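Serine hydrolase CCSP0084 (Cycloclasticus sp. P1, PDB 4I3F) probably hydrolyses esters and the carbon-carbon bonds of meta-cleavage products, as an alpha/beta-hydrolase-fold serine hydrolase from a bacterium that degrades polyaromatic hydrocarbons. Local coordinates at residues 36-41 / 75-80; 102-107 / 128-133; 151-156 / 256-261; 237-242 / 264-269. One frame throughout, in Å; residues are numbered along the deposited sequence.

Interaction 1: residues 36-41 / 75-80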
loop_
_atom_site.group_PDB
_atom_site.type_symbol
_atom_site.label_atom_id
_atom_site.label_comp_id
_atom_site.label_asym_id
_atom_site.label_seq_id
_atom_site.Cartn_x
_atom_site.Cartn_y
_atom_site.Cartn_z
ATOM N N LEU A 36 -7.863 -9.828 -8.199
ATOM C CA LEU A 36 -7.172 -8.809 -8.972
ATOM C C LEU A 36 -8.131 -7.828 -9.632
ATOM O O LEU A 36 -9.090 -8.227 -10.286
ATOM C CB LEU A 36 -6.320 -9.481 -10.049
ATOM C CG LEU A 36 -5.556 -8.542 -10.977
ATOM C CD1 LEU A 36 -4.462 -7.815 -10.215
ATOM C CD2 LEU A 36 -4.995 -9.302 -12.166
ATOM N N ASN A 37 -7.879 -6.539 -9.440
ATOM C CA ASN A 37 -8.544 -5.513 -10.240
ATOM C C ASN A 37 -7.616 -5.040 -11.364
ATOM O O ASN A 37 -6.427 -4.830 -11.132
ATOM C CB ASN A 37 -8.905 -4.319 -9.366
ATOM C CG ASN A 37 -9.805 -4.695 -8.203
ATOM O OD1 ASN A 37 -11.014 -4.796 -8.356
ATOM N ND2 ASN A 37 -9.214 -4.877 -7.026
ATOM N N GLU A 38 -8.160 -4.876 -12.567
ATOM C CA GLU A 38 -7.382 -4.391 -13.706
ATOM C C GLU A 38 -8.117 -3.304 -14.478
ATOM O O GLU A 38 -9.338 -3.326 -14.596
ATOM C CB GLU A 38 -7.090 -5.532 -14.682
ATOM C CG GLU A 38 -5.870 -6.354 -14.366
ATOM C CD GLU A 38 -5.622 -7.407 -15.424
ATOM O OE1 GLU A 38 -6.350 -8.421 -15.428
ATOM O OE2 GLU A 38 -4.714 -7.210 -16.254
ATOM N N ALA A 39 -7.366 -2.369 -15.042
ATOM C CA ALA A 39 -7.947 -1.417 -15.985
ATOM C C ALA A 39 -6.883 -1.053 -17.009
ATOM O O ALA A 39 -5.694 -1.276 -16.763
ATOM C CB ALA A 39 -8.450 -0.183 -15.260
ATOM N N GLY A 40 -7.306 -0.497 -18.142
ATOM C CA GLY A 40 -6.378 -0.110 -19.190
ATOM C C GLY A 40 -5.614 -1.305 -19.728
ATOM O O GLY A 40 -4.429 -1.205 -20.040
ATOM N N THR A 41 -6.298 -2.437 -19.861
ATOM C CA THR A 41 -5.625 -3.685 -20.204
ATOM C C THR A 41 -5.041 -3.695 -21.618
ATOM O O THR A 41 -4.225 -4.557 -21.950
ATOM C CB THR A 41 -6.538 -4.907 -19.991
ATOM O OG1 THR A 41 -7.732 -4.762 -20.767
ATOM C CG2 THR A 41 -6.916 -5.040 -18.516
ATOM N N HIS A 75 -1.664 0.346 -18.128
ATOM C CA HIS A 75 -2.296 -0.900 -17.712
ATOM C C HIS A 75 -2.141 -1.027 -16.211
ATOM O O HIS A 75 -1.038 -1.247 -15.712
ATOM C CB HIS A 75 -1.623 -2.085 -18.412
ATOM C CG HIS A 75 -2.138 -3.425 -17.981
ATOM N ND1 HIS A 75 -1.476 -4.600 -18.270
ATOM C CD2 HIS A 75 -3.241 -3.778 -17.277
ATOM C CE1 HIS A 75 -2.150 -5.619 -17.764
ATOM N NE2 HIS A 75 -3.227 -5.148 -17.162
ATOM N N CYS A 76 -3.243 -0.888 -15.480
ATOM C CA CYS A 76 -3.186 -0.928 -14.023
ATOM C C CYS A 76 -3.569 -2.288 -13.464
ATOM O O CYS A 76 -4.592 -2.854 -13.847
ATOM C CB CYS A 76 -4.112 0.134 -13.434
ATOM S SG CYS A 76 -3.608 1.822 -13.830
ATOM N N LEU A 77 -2.744 -2.798 -12.548
ATOM C CA LEU A 77 -3.052 -4.016 -11.810
ATOM C C LEU A 77 -3.078 -3.667 -10.323
ATOM O O LEU A 77 -2.099 -3.147 -9.789
ATOM C CB LEU A 77 -2.010 -5.105 -12.091
ATOM C CG LEU A 77 -1.893 -5.494 -13.567
ATOM C CD1 LEU A 77 -0.801 -4.696 -14.267
ATOM C CD2 LEU A 77 -1.654 -6.993 -13.715
ATOM N N ALA A 78 -4.205 -3.930 -9.664
ATOM C CA ALA A 78 -4.347 -3.624 -8.238
ATOM C C ALA A 78 -4.909 -4.830 -7.504
ATOM O O ALA A 78 -6.125 -5.017 -7.445
ATOM C CB ALA A 78 -5.260 -2.418 -8.039
ATOM N N PRO A 79 -4.026 -5.672 -6.957
ATOM C CA PRO A 79 -4.520 -6.874 -6.280
ATOM C C PRO A 79 -4.848 -6.637 -4.809
ATOM O O PRO A 79 -4.276 -5.733 -4.187
ATOM C CB PRO A 79 -3.321 -7.816 -6.369
ATOM C CG PRO A 79 -2.112 -6.857 -6.287
ATOM C CD PRO A 79 -2.555 -5.671 -7.110
ATOM N N ASP A 80 -5.756 -7.442 -4.264
ATOM C CA ASP A 80 -5.851 -7.569 -2.816
ATOM C C ASP A 80 -4.584 -8.297 -2.388
ATOM O O ASP A 80 -4.246 -9.360 -2.917
ATOM C CB ASP A 80 -7.083 -8.372 -2.381
ATOM C CG ASP A 80 -8.392 -7.599 -2.530
ATOM O OD1 ASP A 80 -8.370 -6.409 -2.918
ATOM O OD2 ASP A 80 -9.458 -8.192 -2.248
HETATM O O HOH W 1 -10.307 -4.852 -4.233
#

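Interaction 2: residues 102-107 / 128-133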
loop_
_atom_site.group_PDB
_atom_site.type_symbol
_atom_site.label_atom_id
_atom_site.label_comp_id
_atom_site.label_asym_id
_atom_site.label_seq_id
_atom_site.Cartn_x
_atom_site.Cartn_y
_atom_site.Cartn_z
ATOM N N ILE A 102 5.802 -13.637 1.916
ATOM C CA ILE A 102 4.592 -13.963 1.158
ATOM C C ILE A 102 4.146 -12.827 0.223
ATOM O O ILE A 102 3.777 -13.078 -0.934
ATOM C CB ILE A 102 3.429 -14.339 2.114
ATOM C CG1 ILE A 102 3.606 -15.758 2.641
ATOM C CG2 ILE A 102 2.084 -14.198 1.412
ATOM C CD1 ILE A 102 2.697 -16.110 3.820
ATOM N N TRP A 103 4.161 -11.596 0.724
ATOM C CA TRP A 103 3.715 -10.434 -0.058
ATOM C C TRP A 103 4.621 -10.177 -1.263
ATOM O O TRP A 103 4.137 -9.859 -2.359
ATOM C CB TRP A 103 3.622 -9.200 0.840
ATOM C CG TRP A 103 2.516 -9.307 1.870
ATOM C CD1 TRP A 103 1.338 -9.986 1.734
ATOM C CD2 TRP A 103 2.502 -8.739 3.192
ATOM N NE1 TRP A 103 0.582 -9.855 2.877
ATOM C CE2 TRP A 103 1.276 -9.103 3.789
ATOM C CE3 TRP A 103 3.405 -7.958 3.927
ATOM C CZ2 TRP A 103 0.926 -8.709 5.088
ATOM C CZ3 TRP A 103 3.058 -7.571 5.216
ATOM C CH2 TRP A 103 1.836 -7.952 5.785
ATOM N N VAL A 104 5.930 -10.326 -1.064
ATOM C CA VAL A 104 6.890 -10.186 -2.156
ATOM C C VAL A 104 6.646 -11.270 -3.209
ATOM O O VAL A 104 6.470 -10.958 -4.389
ATOM C CB VAL A 104 8.353 -10.201 -1.636
ATOM C CG1 VAL A 104 9.358 -10.323 -2.787
ATOM C CG2 VAL A 104 8.630 -8.933 -0.817
ATOM N N GLN A 105 6.603 -12.537 -2.796
ATOM C CA GLN A 105 6.425 -13.618 -3.764
ATOM C C GLN A 105 5.074 -13.524 -4.478
ATOM O O GLN A 105 4.960 -13.860 -5.660
ATOM C CB GLN A 105 6.613 -15.003 -3.120
ATOM C CG GLN A 105 6.717 -16.134 -4.137
ATOM C CD GLN A 105 7.909 -15.968 -5.072
ATOM O OE1 GLN A 105 9.031 -15.741 -4.623
ATOM N NE2 GLN A 105 7.671 -16.095 -6.375
ATOM N N GLN A 106 4.051 -13.058 -3.770
ATOM C CA GLN A 106 2.739 -12.876 -4.388
ATOM C C GLN A 106 2.811 -11.964 -5.616
ATOM O O GLN A 106 2.208 -12.255 -6.656
ATOM C CB GLN A 106 1.735 -12.303 -3.381
ATOM C CG GLN A 106 0.356 -12.023 -4.009
ATOM C CD GLN A 106 -0.575 -11.262 -3.090
ATOM O OE1 GLN A 106 -0.134 -10.597 -2.150
ATOM N NE2 GLN A 106 -1.875 -11.343 -3.362
ATOM N N GLN A 107 3.550 -10.864 -5.514
ATOM C CA GLN A 107 3.590 -9.922 -6.627
ATOM C C GLN A 107 4.392 -10.467 -7.793
ATOM O O GLN A 107 4.051 -10.221 -8.953
ATOM C CB GLN A 107 4.135 -8.556 -6.180
ATOM C CG GLN A 107 3.367 -7.925 -5.017
ATOM C CD GLN A 107 1.862 -8.079 -5.150
ATOM O OE1 GLN A 107 1.298 -7.860 -6.213
ATOM N NE2 GLN A 107 1.210 -8.467 -4.068
ATOM N N GLY A 128 3.897 -0.009 0.350
ATOM C CA GLY A 128 5.146 0.673 0.042
ATOM C C GLY A 128 6.331 -0.094 0.601
ATOM O O GLY A 128 7.409 -0.135 -0.011
ATOM N N GLY A 129 6.146 -0.689 1.778
ATOM C CA GLY A 129 7.176 -1.554 2.338
ATOM C C GLY A 129 7.420 -2.766 1.452
ATOM O O GLY A 129 8.575 -3.121 1.161
ATOM N N VAL A 130 6.338 -3.407 1.027
ATOM C CA VAL A 130 6.443 -4.532 0.102
ATOM C C VAL A 130 7.148 -4.095 -1.177
ATOM O O VAL A 130 7.985 -4.830 -1.720
ATOM C CB VAL A 130 5.051 -5.145 -0.215
ATOM C CG1 VAL A 130 5.173 -6.248 -1.253
ATOM C CG2 VAL A 130 4.419 -5.705 1.062
ATOM N N THR A 131 6.826 -2.887 -1.648
ATOM C CA THR A 131 7.491 -2.334 -2.829
ATOM C C THR A 131 8.995 -2.255 -2.621
ATOM O O THR A 131 9.768 -2.658 -3.490
ATOM C CB THR A 131 6.949 -0.937 -3.194
ATOM O OG1 THR A 131 5.560 -1.042 -3.541
ATOM C CG2 THR A 131 7.718 -0.354 -4.367
ATOM N N LEU A 132 9.420 -1.723 -1.474
ATOM C CA LEU A 132 10.851 -1.608 -1.198
ATOM C C LEU A 132 11.542 -2.969 -1.203
ATOM O O LEU A 132 12.639 -3.115 -1.755
ATOM C CB LEU A 132 11.082 -0.892 0.132
ATOM C CG LEU A 132 10.868 0.625 0.061
ATOM C CD1 LEU A 132 10.907 1.211 1.464
ATOM C CD2 LEU A 132 11.957 1.264 -0.777
ATOM N N HIS A 133 10.913 -3.962 -0.582
ATOM C CA HIS A 133 11.479 -5.308 -0.597
ATOM C C HIS A 133 11.461 -5.941 -1.983
ATOM O O HIS A 133 12.369 -6.694 -2.319
ATOM C CB HIS A 133 10.794 -6.186 0.449
ATOM C CG HIS A 133 11.147 -5.806 1.848
ATOM N ND1 HIS A 133 12.134 -6.446 2.566
ATOM C CD2 HIS A 133 10.693 -4.805 2.642
ATOM C CE1 HIS A 133 12.247 -5.880 3.754
ATOM N NE2 HIS A 133 11.384 -4.882 3.825
#

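Interaction 3: residues 151-156 / 256-261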
loop_
_atom_site.group_PDB
_atom_site.type_symbol
_atom_site.label_atom_id
_atom_site.label_comp_id
_atom_site.label_asym_id
_atom_site.label_seq_id
_atom_site.Cartn_x
_atom_site.Cartn_y
_atom_site.Cartn_z
ATOM N N VAL A 151 6.066 2.263 4.922
ATOM C CA VAL A 151 6.888 1.687 5.986
ATOM C C VAL A 151 8.212 1.289 5.344
ATOM O O VAL A 151 8.329 1.310 4.120
ATOM C CB VAL A 151 6.209 0.488 6.687
ATOM C CG1 VAL A 151 4.939 0.946 7.397
ATOM C CG2 VAL A 151 5.884 -0.638 5.703
ATOM N N GLY A 152 9.217 0.956 6.153
ATOM C CA GLY A 152 10.523 0.621 5.603
ATOM C C GLY A 152 11.657 1.403 6.243
ATOM O O GLY A 152 12.819 1.039 6.096
ATOM N N ALA A 153 11.313 2.480 6.946
ATOM C CA ALA A 153 12.283 3.228 7.744
ATOM C C ALA A 153 12.041 2.920 9.220
ATOM O O ALA A 153 10.927 2.577 9.608
ATOM C CB ALA A 153 12.147 4.713 7.481
ATOM N N PRO A 154 13.084 3.036 10.053
ATOM C CA PRO A 154 12.892 2.776 11.484
ATOM C C PRO A 154 12.174 3.924 12.184
ATOM O O PRO A 154 12.498 5.089 11.933
ATOM C CB PRO A 154 14.327 2.625 12.007
ATOM C CG PRO A 154 15.165 3.427 11.050
ATOM C CD PRO A 154 14.500 3.244 9.708
ATOM N N PHE A 155 11.178 3.596 13.008
ATOM C CA PHE A 155 10.490 4.580 13.845
ATOM C C PHE A 155 9.784 3.913 15.021
ATOM O O PHE A 155 9.443 2.722 14.971
ATOM C CB PHE A 155 9.503 5.451 13.041
ATOM C CG PHE A 155 8.361 4.689 12.411
ATOM C CD1 PHE A 155 7.142 4.570 13.066
ATOM C CD2 PHE A 155 8.500 4.127 11.147
ATOM C CE1 PHE A 155 6.079 3.886 12.488
ATOM C CE2 PHE A 155 7.440 3.447 10.553
ATOM C CZ PHE A 155 6.226 3.327 11.231
ATOM N N ALA A 156 9.580 4.674 16.093
ATOM C CA ALA A 156 8.819 4.161 17.225
ATOM C C ALA A 156 7.342 4.141 16.866
ATOM O O ALA A 156 6.883 4.971 16.075
ATOM C CB ALA A 156 9.068 5.003 18.482
ATOM N N LEU A 256 6.531 11.586 9.179
ATOM C CA LEU A 256 7.119 12.232 8.011
ATOM C C LEU A 256 8.618 11.980 7.953
ATOM O O LEU A 256 9.193 11.908 6.864
ATOM C CB LEU A 256 6.857 13.742 8.082
ATOM C CG LEU A 256 7.488 14.644 7.020
ATOM C CD1 LEU A 256 6.975 14.265 5.649
ATOM C CD2 LEU A 256 7.160 16.098 7.329
ATOM N N ASN A 257 9.255 11.845 9.117
ATOM C CA ASN A 257 10.698 11.570 9.149
ATOM C C ASN A 257 11.093 10.312 8.374
ATOM O O ASN A 257 12.234 10.187 7.926
ATOM C CB ASN A 257 11.222 11.475 10.585
ATOM C CG ASN A 257 11.333 12.823 11.261
ATOM O OD1 ASN A 257 11.369 13.864 10.606
ATOM N ND2 ASN A 257 11.403 12.809 12.587
ATOM N N ASN A 258 10.172 9.381 8.181
ATOM C CA ASN A 258 10.477 8.179 7.382
ATOM C C ASN A 258 10.760 8.496 5.969
ATOM O O ASN A 258 11.565 7.908 5.363
ATOM C CB ASN A 258 9.328 7.259 7.262
ATOM C CG ASN A 258 9.087 6.647 8.463
ATOM O OD1 ASN A 258 9.797 5.823 8.742
ATOM N ND2 ASN A 258 8.285 7.287 9.350
ATOM N N ALA A 259 10.007 9.440 5.458
ATOM C CA ALA A 259 10.220 9.804 4.067
ATOM C C ALA A 259 11.594 10.429 3.925
ATOM O O ALA A 259 12.332 10.134 2.974
ATOM C CB ALA A 259 9.128 10.753 3.576
ATOM N N TYR A 260 11.944 11.296 4.869
ATOM C CA TYR A 260 13.259 11.928 4.861
ATOM C C TYR A 260 14.384 10.900 4.986
ATOM O O TYR A 260 15.446 11.044 4.366
ATOM C CB TYR A 260 13.368 12.913 6.015
ATOM C CG TYR A 260 12.425 14.101 5.954
ATOM C CD1 TYR A 260 12.241 14.907 7.071
ATOM C CD2 TYR A 260 11.741 14.433 4.791
ATOM C CE1 TYR A 260 11.394 16.001 7.037
ATOM C CE2 TYR A 260 10.884 15.532 4.762
ATOM C CZ TYR A 260 10.723 16.304 5.876
ATOM O OH TYR A 260 9.892 17.410 5.839
ATOM N N TYR A 261 14.162 9.883 5.816
ATOM C CA TYR A 261 15.121 8.800 6.022
ATOM C C TYR A 261 15.354 8.059 4.714
ATOM O O TYR A 261 16.507 7.787 4.337
ATOM C CB TYR A 261 14.540 7.823 7.047
ATOM C CG TYR A 261 15.447 6.684 7.461
ATOM C CD1 TYR A 261 16.242 6.782 8.590
ATOM C CD2 TYR A 261 15.488 5.502 6.730
ATOM C CE1 TYR A 261 17.064 5.733 8.980
ATOM C CE2 TYR A 261 16.313 4.457 7.107
ATOM C CZ TYR A 261 17.092 4.573 8.229
ATOM O OH TYR A 261 17.904 3.521 8.608
HETATM O O HOH W 2 12.614 7.108 10.369
#

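Interaction 4: residues 237-242 / 264-269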
loop_
_atom_site.group_PDB
_atom_site.type_symbol
_atom_site.label_atom_id
_atom_site.label_comp_id
_atom_site.label_asym_id
_atom_site.label_seq_id
_atom_site.Cartn_x
_atom_site.Cartn_y
_atom_site.Cartn_z
ATOM N N ASN A 237 20.737 1.734 -0.288
ATOM C CA ASN A 237 21.698 2.403 -1.165
ATOM C C ASN A 237 21.745 1.737 -2.534
ATOM O O ASN A 237 22.080 2.371 -3.539
ATOM C CB ASN A 237 23.123 2.354 -0.599
ATOM C CG ASN A 237 23.326 3.210 0.651
ATOM O OD1 ASN A 237 24.335 3.046 1.344
ATOM N ND2 ASN A 237 22.388 4.102 0.951
ATOM N N ASN A 238 21.436 0.443 -2.559
ATOM C CA ASN A 238 21.532 -0.340 -3.784
ATOM C C ASN A 238 20.204 -0.527 -4.513
ATOM O O ASN A 238 20.133 -1.240 -5.510
ATOM C CB ASN A 238 22.231 -1.671 -3.510
ATOM C CG ASN A 238 23.733 -1.507 -3.360
ATOM O OD1 ASN A 238 24.454 -1.404 -4.352
ATOM N ND2 ASN A 238 24.209 -1.453 -2.118
ATOM N N ILE A 239 19.159 0.132 -4.028
ATOM C CA ILE A 239 17.934 0.235 -4.803
ATOM C C ILE A 239 18.173 1.346 -5.821
ATOM O O ILE A 239 18.248 2.519 -5.450
ATOM C CB ILE A 239 16.715 0.560 -3.914
ATOM C CG1 ILE A 239 16.378 -0.628 -3.011
ATOM C CG2 ILE A 239 15.509 0.957 -4.770
ATOM C CD1 ILE A 239 15.228 -0.346 -2.035
ATOM N N SER A 240 18.313 0.982 -7.093
ATOM C CA SER A 240 18.713 1.937 -8.124
ATOM C C SER A 240 17.556 2.550 -8.918
ATOM O O SER A 240 17.769 3.438 -9.746
ATOM C CB SER A 240 19.708 1.292 -9.090
ATOM O OG SER A 240 20.838 0.815 -8.402
ATOM N N HIS A 241 16.342 2.076 -8.671
ATOM C CA HIS A 241 15.181 2.525 -9.432
ATOM C C HIS A 241 14.896 4.013 -9.279
ATOM O O HIS A 241 15.052 4.572 -8.189
ATOM C CB HIS A 241 13.953 1.723 -9.003
ATOM C CG HIS A 241 14.138 0.244 -9.128
ATOM N ND1 HIS A 241 14.817 -0.499 -8.187
ATOM C CD2 HIS A 241 13.740 -0.626 -10.086
ATOM C CE1 HIS A 241 14.839 -1.766 -8.566
ATOM N NE2 HIS A 241 14.189 -1.871 -9.712
ATOM N N GLN A 242 14.486 4.653 -10.374
ATOM C CA GLN A 242 13.957 6.015 -10.283
ATOM C C GLN A 242 12.702 5.975 -9.425
ATOM O O GLN A 242 11.800 5.154 -9.658
ATOM C CB GLN A 242 13.627 6.561 -11.673
ATOM C CG GLN A 242 14.804 6.542 -12.646
ATOM C CD GLN A 242 15.908 7.500 -12.248
ATOM O OE1 GLN A 242 15.645 8.568 -11.704
ATOM N NE2 GLN A 242 17.152 7.120 -12.514
ATOM N N ASP A 264 17.205 10.002 2.011
ATOM C CA ASP A 264 18.609 10.198 2.367
ATOM C C ASP A 264 19.447 8.988 1.959
ATOM O O ASP A 264 20.673 9.077 1.870
ATOM C CB ASP A 264 18.770 10.430 3.875
ATOM C CG ASP A 264 20.142 10.974 4.245
ATOM O OD1 ASP A 264 20.581 11.975 3.640
ATOM O OD2 ASP A 264 20.790 10.399 5.145
ATOM N N ARG A 265 18.787 7.860 1.709
ATOM C CA ARG A 265 19.495 6.592 1.506
ATOM C C ARG A 265 19.300 5.942 0.139
ATOM O O ARG A 265 20.141 5.157 -0.294
ATOM C CB ARG A 265 19.103 5.599 2.596
ATOM C CG ARG A 265 19.754 5.911 3.911
ATOM C CD ARG A 265 19.052 5.226 5.057
ATOM N NE ARG A 265 19.734 5.510 6.316
ATOM C CZ ARG A 265 19.537 6.607 7.035
ATOM N NH1 ARG A 265 18.668 7.524 6.626
ATOM N NH2 ARG A 265 20.201 6.779 8.172
ATOM N N ILE A 266 18.190 6.251 -0.520
ATOM C CA ILE A 266 17.895 5.697 -1.841
ATOM C C ILE A 266 18.389 6.678 -2.910
ATOM O O ILE A 266 17.933 7.812 -2.968
ATOM C CB ILE A 266 16.380 5.426 -1.972
ATOM C CG1 ILE A 266 15.948 4.426 -0.895
ATOM C CG2 ILE A 266 16.019 4.912 -3.372
ATOM C CD1 ILE A 266 14.436 4.182 -0.831
ATOM N N PRO A 267 19.330 6.245 -3.762
ATOM C CA PRO A 267 20.030 7.207 -4.622
ATOM C C PRO A 267 19.141 7.999 -5.579
ATOM O O PRO A 267 19.326 9.214 -5.688
ATOM C CB PRO A 267 21.028 6.335 -5.406
ATOM C CG PRO A 267 20.595 4.934 -5.203
ATOM C CD PRO A 267 19.904 4.894 -3.871
ATOM N N ASN A 268 18.212 7.345 -6.270
ATOM C CA ASN A 268 17.446 8.037 -7.309
ATOM C C ASN A 268 16.022 8.382 -6.911
ATOM O O ASN A 268 15.121 8.409 -7.741
ATOM C CB ASN A 268 17.471 7.217 -8.605
ATOM C CG ASN A 268 18.869 7.061 -9.147
ATOM O OD1 ASN A 268 19.573 8.050 -9.353
ATOM N ND2 ASN A 268 19.298 5.817 -9.355
ATOM N N ALA A 269 15.840 8.683 -5.634
ATOM C CA ALA A 269 14.529 9.006 -5.094
ATOM C C ALA A 269 14.316 10.513 -4.933
ATOM O O ALA A 269 15.095 11.190 -4.243
ATOM C CB ALA A 269 14.355 8.315 -3.767
HETATM O O HOH W 3 17.261 4.695 -6.550
HETATM O O HOH W 4 18.863 9.162 -12.513
#

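Interaction 1: residues 36-41 / 75-80
Asn37 and Ala78 form one hydrogen-bonded antiparallel pair, Ala39 and Cys76 the next, and strands 36-39 and 75-79 run 164° apart. Ala78 N gives a nearly straight bond of 2.8 Å to Asn37 O. In return, Ala78 O is gripped by two donors of one residue: Asn37 N comes from above the carbonyl plane, whereas Asn37 ND2, 3.1 Å from Ala78 O, lies almost in line with the C=O bond. The CG of Asn37 sits beside the backbone N (chi1 -58°), which brings ND2 to the same oxygen that Asn37 N uses. A water links ND2 on to Asp80 OD1, whose carboxylate is also held by the backbone of Ala59 and Leu86. On the face of Leu36, Glu38, Leu77 and Pro79, Leu36 CD1 packs 4.0 Å from Pro79 CB. This end is buried; the far end, at Gly40, Thr41 and His75, is more open to solvent, yet it holds a short bond. There His75 NE2 reaches Glu38 OE2 at 2.7 Å, in the ring plane and on the anti lone pair, while Glu38 OE1 pairs with Lys114. Leu77 CD1 lies over one face of the imidazole and Thr41 CA, 4.1 Å from its centroid, over the other. Here the antiparallel strand 32-39, inside the outermost strand 23-29, joins the sheet of an alpha/beta hydrolase, which runs parallel from 75-79 onward.

Interaction 2: residues 102-107 / 128-133
The helix that follows the probable nucleophile elbow of this hydrolase, 126-137, meets helix 96-113 where Val130 is set against Trp103 and Val104. The short segments cross at -72° with their axes 9.3 Å apart, and the nearest CA atoms are those of Val104 and Val130. Val130 carries the contact with both of its methyls. CG2 comes to 3.6 Å from Trp103 CB and lies 3.8 Å from CE3 of the same tryptophan, approaching the indole obliquely at the root of the side chain. The other methyl, CG1, stands anti to its own backbone N (chi1 176°), which turns it toward the backbone of helix 96-113, 3.9 Å from Trp103 O and near Val104 N. The side chains of Trp103 and Val130 cross at about a right angle, and the far end of the indole leads away to give its NE1 proton to Ala82 O. Both helices cover the same face of the central sheet, as helices B and C of the alpha/beta hydrolase fold do; Val130 and Gln107 both rest on Leu50 of strand 46-50. One turn further along helix 126-137, Val104 CG2 meets His133 CB at 3.7 Å, again with the side chains roughly perpendicular. The imidazole itself turns away from Val104, and its NE2 is bonded to Phe229 O. Gln107 CG adds a looser touch, 4.5 Å from Val130 CG1.

Interaction 3: residues 151-156 / 256-261
Pro154 points its CD into one face of the Tyr261 ring, the two side chains crossing at about a right angle: CD stands 3.5 Å from the ring centroid and 22° off the normal, a CH-pi contact. CD is only 3.3 Å from Tyr261 CZ, and CG sits beside it toward CE1. The tyrosine ring is brought to the loop by a CG anti to the backbone N (chi1 -176°), and its opposite face receives the guanidinium of Arg265 as a cation-pi partner. Ala153 CB approaches the same ring obliquely, 3.5 Å from Tyr261 CD2. A turn earlier on the helix, Asn258 stands against Phe155 with amide and ring planes 82° apart. Asn258 ND2 is bonded to Pro255 O, which helps orient the amide. A water donates to Pro154 O at 2.6 Å and, weakly and less surely, to Asn258 OD1. Replacing Tyr261 with an alanine is likely to leave Pro154 without the ring it packs on, and Arg265 without its cation-pi partner. The arrangement joins the first part of helix 257-265 to the loop after strand 142-148, where alpha/beta hydrolases of this type lead into their helical lid.

Interaction 4: residues 237-242 / 264-269
Asn237 and Asn268 each give a side-chain N-H to a backbone carbonyl of the opposite segment. Asn237 ND2 reaches Arg265 O at 2.8 Å, in the carbonyl plane and on a lone pair, with that oxygen also close to the asparagine's own amide plane. Asn268, in the type I turn from Ile266 to Ala269, bonds through ND2 to Ser240 O at 2.9 Å from above the carbonyl plane, 38° out of it. A water accepts from Asn268 N at 2.8 Å and donates to both Ile239 O and His241 O, so one solvent molecule satisfies three backbone groups across the contact. Pro267, with no N-H to offer, sets CD 3.3 Å from both Asn237 O and Ile239 O. Gln242 lies obliquely across Asn268, their amide planes 29° apart; its NE2 gives a proton to a second water. A leucine in place of Asn268 would probably leave Ser240 O without its side-chain donor and this corner of the contact less firmly held. The guanidinium of Arg265 leads away from the contact to a salt bridge with Asp233, and His241 NE2 is bonded to Pro139 O. Beneath the polar groups, Ile239 CG2 and Ile266 CG2 meet at 4.2 Å. Both isoleucines rest on Leu132 of helix 126-137, while Gln242, leading into strand 243-248, bonds by its backbone to Ala145 of strand 142-148, and Asn268, leading into 269-274, to Met243.

In the fold
From the N terminus, interaction 1 closes first, pairing 36-41 with 75-80 around strand 46-50 and two short helices. Interaction 2 follows in series, its loop holding strand 119-124 and the probable nucleophile elbow; Asp80 O and Gln106 NE2, probably hydrogen-bonded, join the two. Interaction 3 opens next and spans 99 residues, chiefly helical, before returning to helix 257-265. Interaction 4 opens inside that span and closes beyond it, so 3 and 4 cross and share the helix, one near its start and the other at its end. Leu132, on segment 128-133, ties helix 126-137 to both late contacts.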